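Local atomic coordinates of putative acetyl-CoA acetyltransferase (Thermus thermophilus, PDB entry 1ULQ), a protein that probably acts as a thiolase, an acetyl-CoA C-acyltransferase that transfers acyl groups to and from coenzyme A in lipid metabolism. Residues Met119-Pro127 and Val139-Phe149. Residues are numbered along the deposited sequence; the frame is centred on the assembly and turned at random.
Sequences MSRAPYAVP and VMYDTTLGWRF
Ala125 and Tyr141 form the hydrogen-bonded pair of a short antiparallel ladder: Ala125 N donates to Tyr141 O at 2.8 Å, and Tyr141 N returns a bond to Ala125 O. Beyond them Thr143 N bonds Pro123 O at 3.1 Å and carries the pairing into the type I turn Asp142-Leu145. Tyr124 and Asp142 make the adjoining non-hydrogen-bonded pair, and their side chains share one face. Along Met140, CB stands 4.1 Å from Val126 CG2, and CG closes to 3.4 Å from that same methyl. SD stays near it, and the bend at chi3 (9°) swings CE over one face of the Tyr124 ring, 3.4 Å from Tyr124 CG. Tyr124 CE2 lies near Asp142 CB, with ring and carboxylate planes turned 51° apart. A serine in place of Tyr124 would probably leave the Met140 methyl without its aromatic face and open a gap beside Asp142. On the other face Ala125 CB meets the edge of the Phe149 ring, 3.4 Å from Phe149 CE1, while Pro127 CG comes to 3.7 Å from Phe149 CE2. Asp142 OD2 accepts a hydrogen bond from the backbone N of Gly136 of the third subunit; a salt bridge from Asp142 OD1 to Lys128 of the second subunit is less certain. Strands of both these subunits extend the ladder, through Tyr124 and Val126 on one side and Met140 on the other. The arrangement is a long-looped beta hairpin projecting from the thiolase core, consistent with the tetramerisation loop of tetrameric thiolases.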
loop_
_atom_site.group_PDB
_atom_site.type_symbol
_atom_site.label_atom_id
_atom_site.label_comp_id
_atom_site.label_asym_id
_atom_site.label_seq_id
_atom_site.Cartn_x
_atom_site.Cartn_y
_atom_site.Cartn_z
ATOM N N MET C 119 -19.400 -0.800 -3.733
ATOM C CA MET C 119 -18.742 -0.112 -2.640
ATOM C C MET C 119 -17.938 -1.053 -1.751
ATOM O O MET C 119 -17.031 -0.625 -1.043
ATOM C CB MET C 119 -19.791 0.649 -1.829
ATOM C CG MET C 119 -20.546 1.659 -2.670
ATOM S SD MET C 119 -21.629 2.723 -1.746
ATOM C CE MET C 119 -20.538 4.058 -1.341
ATOM N N SER C 120 -18.266 -2.337 -1.808
ATOM C CA SER C 120 -17.594 -3.351 -1.008
ATOM C C SER C 120 -16.178 -3.633 -1.498
ATOM O O SER C 120 -15.264 -3.842 -0.700
ATOM C CB SER C 120 -18.394 -4.657 -1.042
ATOM O OG SER C 120 -19.745 -4.464 -0.656
ATOM N N ARG C 121 -16.003 -3.637 -2.814
ATOM C CA ARG C 121 -14.704 -3.923 -3.400
ATOM C C ARG C 121 -13.901 -2.714 -3.834
ATOM O O ARG C 121 -12.886 -2.856 -4.506
ATOM C CB ARG C 121 -14.885 -4.862 -4.582
ATOM C CG ARG C 121 -15.384 -6.219 -4.170
ATOM C CD ARG C 121 -15.620 -7.134 -5.350
ATOM N NE ARG C 121 -15.514 -8.508 -4.894
ATOM C CZ ARG C 121 -14.387 -9.207 -4.902
ATOM N NH1 ARG C 121 -13.265 -8.666 -5.364
ATOM N NH2 ARG C 121 -14.386 -10.441 -4.416
ATOM N N ALA C 122 -14.345 -1.525 -3.451
ATOM C CA ALA C 122 -13.622 -0.316 -3.825
ATOM C C ALA C 122 -12.182 -0.458 -3.322
ATOM O O ALA C 122 -11.954 -0.698 -2.136
ATOM C CB ALA C 122 -14.300 0.907 -3.213
ATOM N N PRO C 123 -11.194 -0.316 -4.219
ATOM C CA PRO C 123 -9.782 -0.440 -3.855
ATOM C C PRO C 123 -9.231 0.712 -3.035
ATOM O O PRO C 123 -9.974 1.582 -2.572
ATOM C CB PRO C 123 -9.094 -0.547 -5.206
ATOM C CG PRO C 123 -9.923 0.334 -6.045
ATOM C CD PRO C 123 -11.330 -0.045 -5.657
ATOM N N TYR C 124 -7.916 0.694 -2.845
ATOM C CA TYR C 124 -7.236 1.758 -2.116
ATOM C C TYR C 124 -6.389 2.478 -3.157
ATOM O O TYR C 124 -5.912 1.843 -4.104
ATOM C CB TYR C 124 -6.326 1.194 -1.010
ATOM C CG TYR C 124 -7.044 0.537 0.152
ATOM C CD1 TYR C 124 -7.008 -0.846 0.335
ATOM C CD2 TYR C 124 -7.683 1.302 1.116
ATOM C CE1 TYR C 124 -7.580 -1.450 1.464
ATOM C CE2 TYR C 124 -8.255 0.708 2.245
ATOM C CZ TYR C 124 -8.195 -0.667 2.421
ATOM O OH TYR C 124 -8.691 -1.231 3.587
ATOM N N ALA C 125 -6.223 3.788 -2.999
ATOM C CA ALA C 125 -5.424 4.560 -3.930
ATOM C C ALA C 125 -4.182 5.084 -3.218
ATOM O O ALA C 125 -4.276 5.643 -2.129
ATOM C CB ALA C 125 -6.233 5.701 -4.485
ATOM N N VAL C 126 -3.018 4.894 -3.829
ATOM C CA VAL C 126 -1.755 5.333 -3.254
ATOM C C VAL C 126 -1.079 6.304 -4.202
ATOM O O VAL C 126 -0.930 6.006 -5.385
ATOM C CB VAL C 126 -0.828 4.144 -3.035
ATOM C CG1 VAL C 126 0.550 4.623 -2.655
ATOM C CG2 VAL C 126 -1.401 3.244 -1.969
ATOM N N PRO C 127 -0.625 7.463 -3.690
ATOM C CA PRO C 127 0.038 8.509 -4.480
ATOM C C PRO C 127 1.327 8.028 -5.123
ATOM O O PRO C 127 1.889 7.019 -4.708
ATOM C CB PRO C 127 0.311 9.600 -3.451
ATOM C CG PRO C 127 -0.626 9.288 -2.331
ATOM C CD PRO C 127 -0.583 7.805 -2.265
ATOM N N VAL C 139 -0.221 7.718 2.599
ATOM C CA VAL C 139 -1.570 7.314 2.952
ATOM C C VAL C 139 -2.221 6.497 1.865
ATOM O O VAL C 139 -2.080 6.803 0.685
ATOM C CB VAL C 139 -2.461 8.514 3.205
ATOM C CG1 VAL C 139 -3.894 8.052 3.352
ATOM C CG2 VAL C 139 -2.014 9.219 4.460
ATOM N N MET C 140 -2.922 5.443 2.263
ATOM C CA MET C 140 -3.642 4.621 1.298
ATOM C C MET C 140 -5.102 5.018 1.430
ATOM O O MET C 140 -5.759 4.616 2.383
ATOM C CB MET C 140 -3.489 3.138 1.609
ATOM C CG MET C 140 -2.125 2.576 1.251
ATOM S SD MET C 140 -2.075 0.758 1.133
ATOM C CE MET C 140 -3.780 0.346 1.240
ATOM N N TYR C 141 -5.599 5.823 0.487
ATOM C CA TYR C 141 -6.989 6.289 0.517
ATOM C C TYR C 141 -7.971 5.193 0.178
ATOM O O TYR C 141 -7.792 4.474 -0.800
ATOM C CB TYR C 141 -7.208 7.459 -0.457
ATOM C CG TYR C 141 -6.380 8.690 -0.158
ATOM C CD1 TYR C 141 -5.146 8.878 -0.760
ATOM C CD2 TYR C 141 -6.820 9.655 0.755
ATOM C CE1 TYR C 141 -4.365 9.988 -0.463
ATOM C CE2 TYR C 141 -6.045 10.772 1.060
ATOM C CZ TYR C 141 -4.817 10.929 0.445
ATOM O OH TYR C 141 -4.032 12.023 0.720
ATOM N N ASP C 142 -9.011 5.073 0.994
ATOM C CA ASP C 142 -10.058 4.077 0.765
ATOM C C ASP C 142 -11.129 4.695 -0.142
ATOM O O ASP C 142 -11.899 5.561 0.298
ATOM C CB ASP C 142 -10.667 3.647 2.099
ATOM C CG ASP C 142 -11.817 2.689 1.930
ATOM O OD1 ASP C 142 -11.775 1.862 0.990
ATOM O OD2 ASP C 142 -12.755 2.755 2.746
ATOM N N THR C 143 -11.162 4.251 -1.400
ATOM C CA THR C 143 -12.096 4.796 -2.392
ATOM C C THR C 143 -13.556 4.476 -2.124
ATOM O O THR C 143 -14.433 4.882 -2.887
ATOM C CB THR C 143 -11.755 4.336 -3.835
ATOM O OG1 THR C 143 -12.072 2.952 -3.996
ATOM C CG2 THR C 143 -10.292 4.520 -4.114
ATOM N N THR C 144 -13.815 3.741 -1.049
ATOM C CA THR C 144 -15.183 3.411 -0.687
ATOM C C THR C 144 -15.757 4.663 -0.061
ATOM O O THR C 144 -16.949 4.923 -0.158
ATOM C CB THR C 144 -15.275 2.311 0.391
ATOM O OG1 THR C 144 -14.580 1.132 -0.028
ATOM C CG2 THR C 144 -16.724 1.964 0.653
ATOM N N LEU C 145 -14.889 5.444 0.574
ATOM C CA LEU C 145 -15.302 6.653 1.268
ATOM C C LEU C 145 -15.428 7.900 0.396
ATOM O O LEU C 145 -15.727 7.797 -0.793
ATOM C CB LEU C 145 -14.354 6.895 2.446
ATOM C CG LEU C 145 -14.166 5.668 3.364
ATOM C CD1 LEU C 145 -13.270 6.040 4.539
ATOM C CD2 LEU C 145 -15.515 5.160 3.883
ATOM N N GLY C 146 -15.203 9.075 0.979
ATOM C CA GLY C 146 -15.355 10.306 0.218
ATOM C C GLY C 146 -14.118 11.069 -0.201
ATOM O O GLY C 146 -13.359 10.610 -1.046
ATOM N N TRP C 147 -13.923 12.246 0.383
ATOM C CA TRP C 147 -12.786 13.075 0.051
ATOM C C TRP C 147 -11.435 12.380 0.187
ATOM O O TRP C 147 -11.153 11.719 1.189
ATOM C CB TRP C 147 -12.811 14.334 0.906
ATOM C CG TRP C 147 -13.892 15.280 0.517
ATOM C CD1 TRP C 147 -15.128 15.388 1.076
ATOM C CD2 TRP C 147 -13.834 16.256 -0.532
ATOM N NE1 TRP C 147 -15.847 16.380 0.446
ATOM C CE2 TRP C 147 -15.076 16.928 -0.545
ATOM C CE3 TRP C 147 -12.851 16.628 -1.460
ATOM C CZ2 TRP C 147 -15.364 17.954 -1.452
ATOM C CZ3 TRP C 147 -13.134 17.647 -2.361
ATOM C CH2 TRP C 147 -14.383 18.300 -2.352
ATOM N N ARG C 148 -10.606 12.533 -0.841
ATOM C CA ARG C 148 -9.276 11.944 -0.859
ATOM C C ARG C 148 -8.394 12.758 -1.797
ATOM O O ARG C 148 -8.908 13.511 -2.623
ATOM C CB ARG C 148 -9.352 10.471 -1.283
ATOM C CG ARG C 148 -10.399 10.120 -2.349
ATOM C CD ARG C 148 -10.559 8.583 -2.471
ATOM N NE ARG C 148 -11.165 8.141 -3.732
ATOM C CZ ARG C 148 -12.473 8.123 -3.982
ATOM N NH1 ARG C 148 -13.334 8.521 -3.057
ATOM N NH2 ARG C 148 -12.920 7.715 -5.167
ATOM N N PHE C 149 -7.076 12.623 -1.661
ATOM C CA PHE C 149 -6.147 13.380 -2.489
ATOM C C PHE C 149 -6.653 14.817 -2.516
ATOM O O PHE C 149 -6.668 15.472 -3.561
ATOM C CB PHE C 149 -6.102 12.828 -3.915
ATOM C CG PHE C 149 -5.517 11.435 -4.033
ATOM C CD1 PHE C 149 -6.344 10.316 -4.067
ATOM C CD2 PHE C 149 -4.139 11.248 -4.168
ATOM C CE1 PHE C 149 -5.812 9.038 -4.241
ATOM C CE2 PHE C 149 -3.598 9.968 -4.342
ATOM C CZ PHE C 149 -4.436 8.863 -4.381
#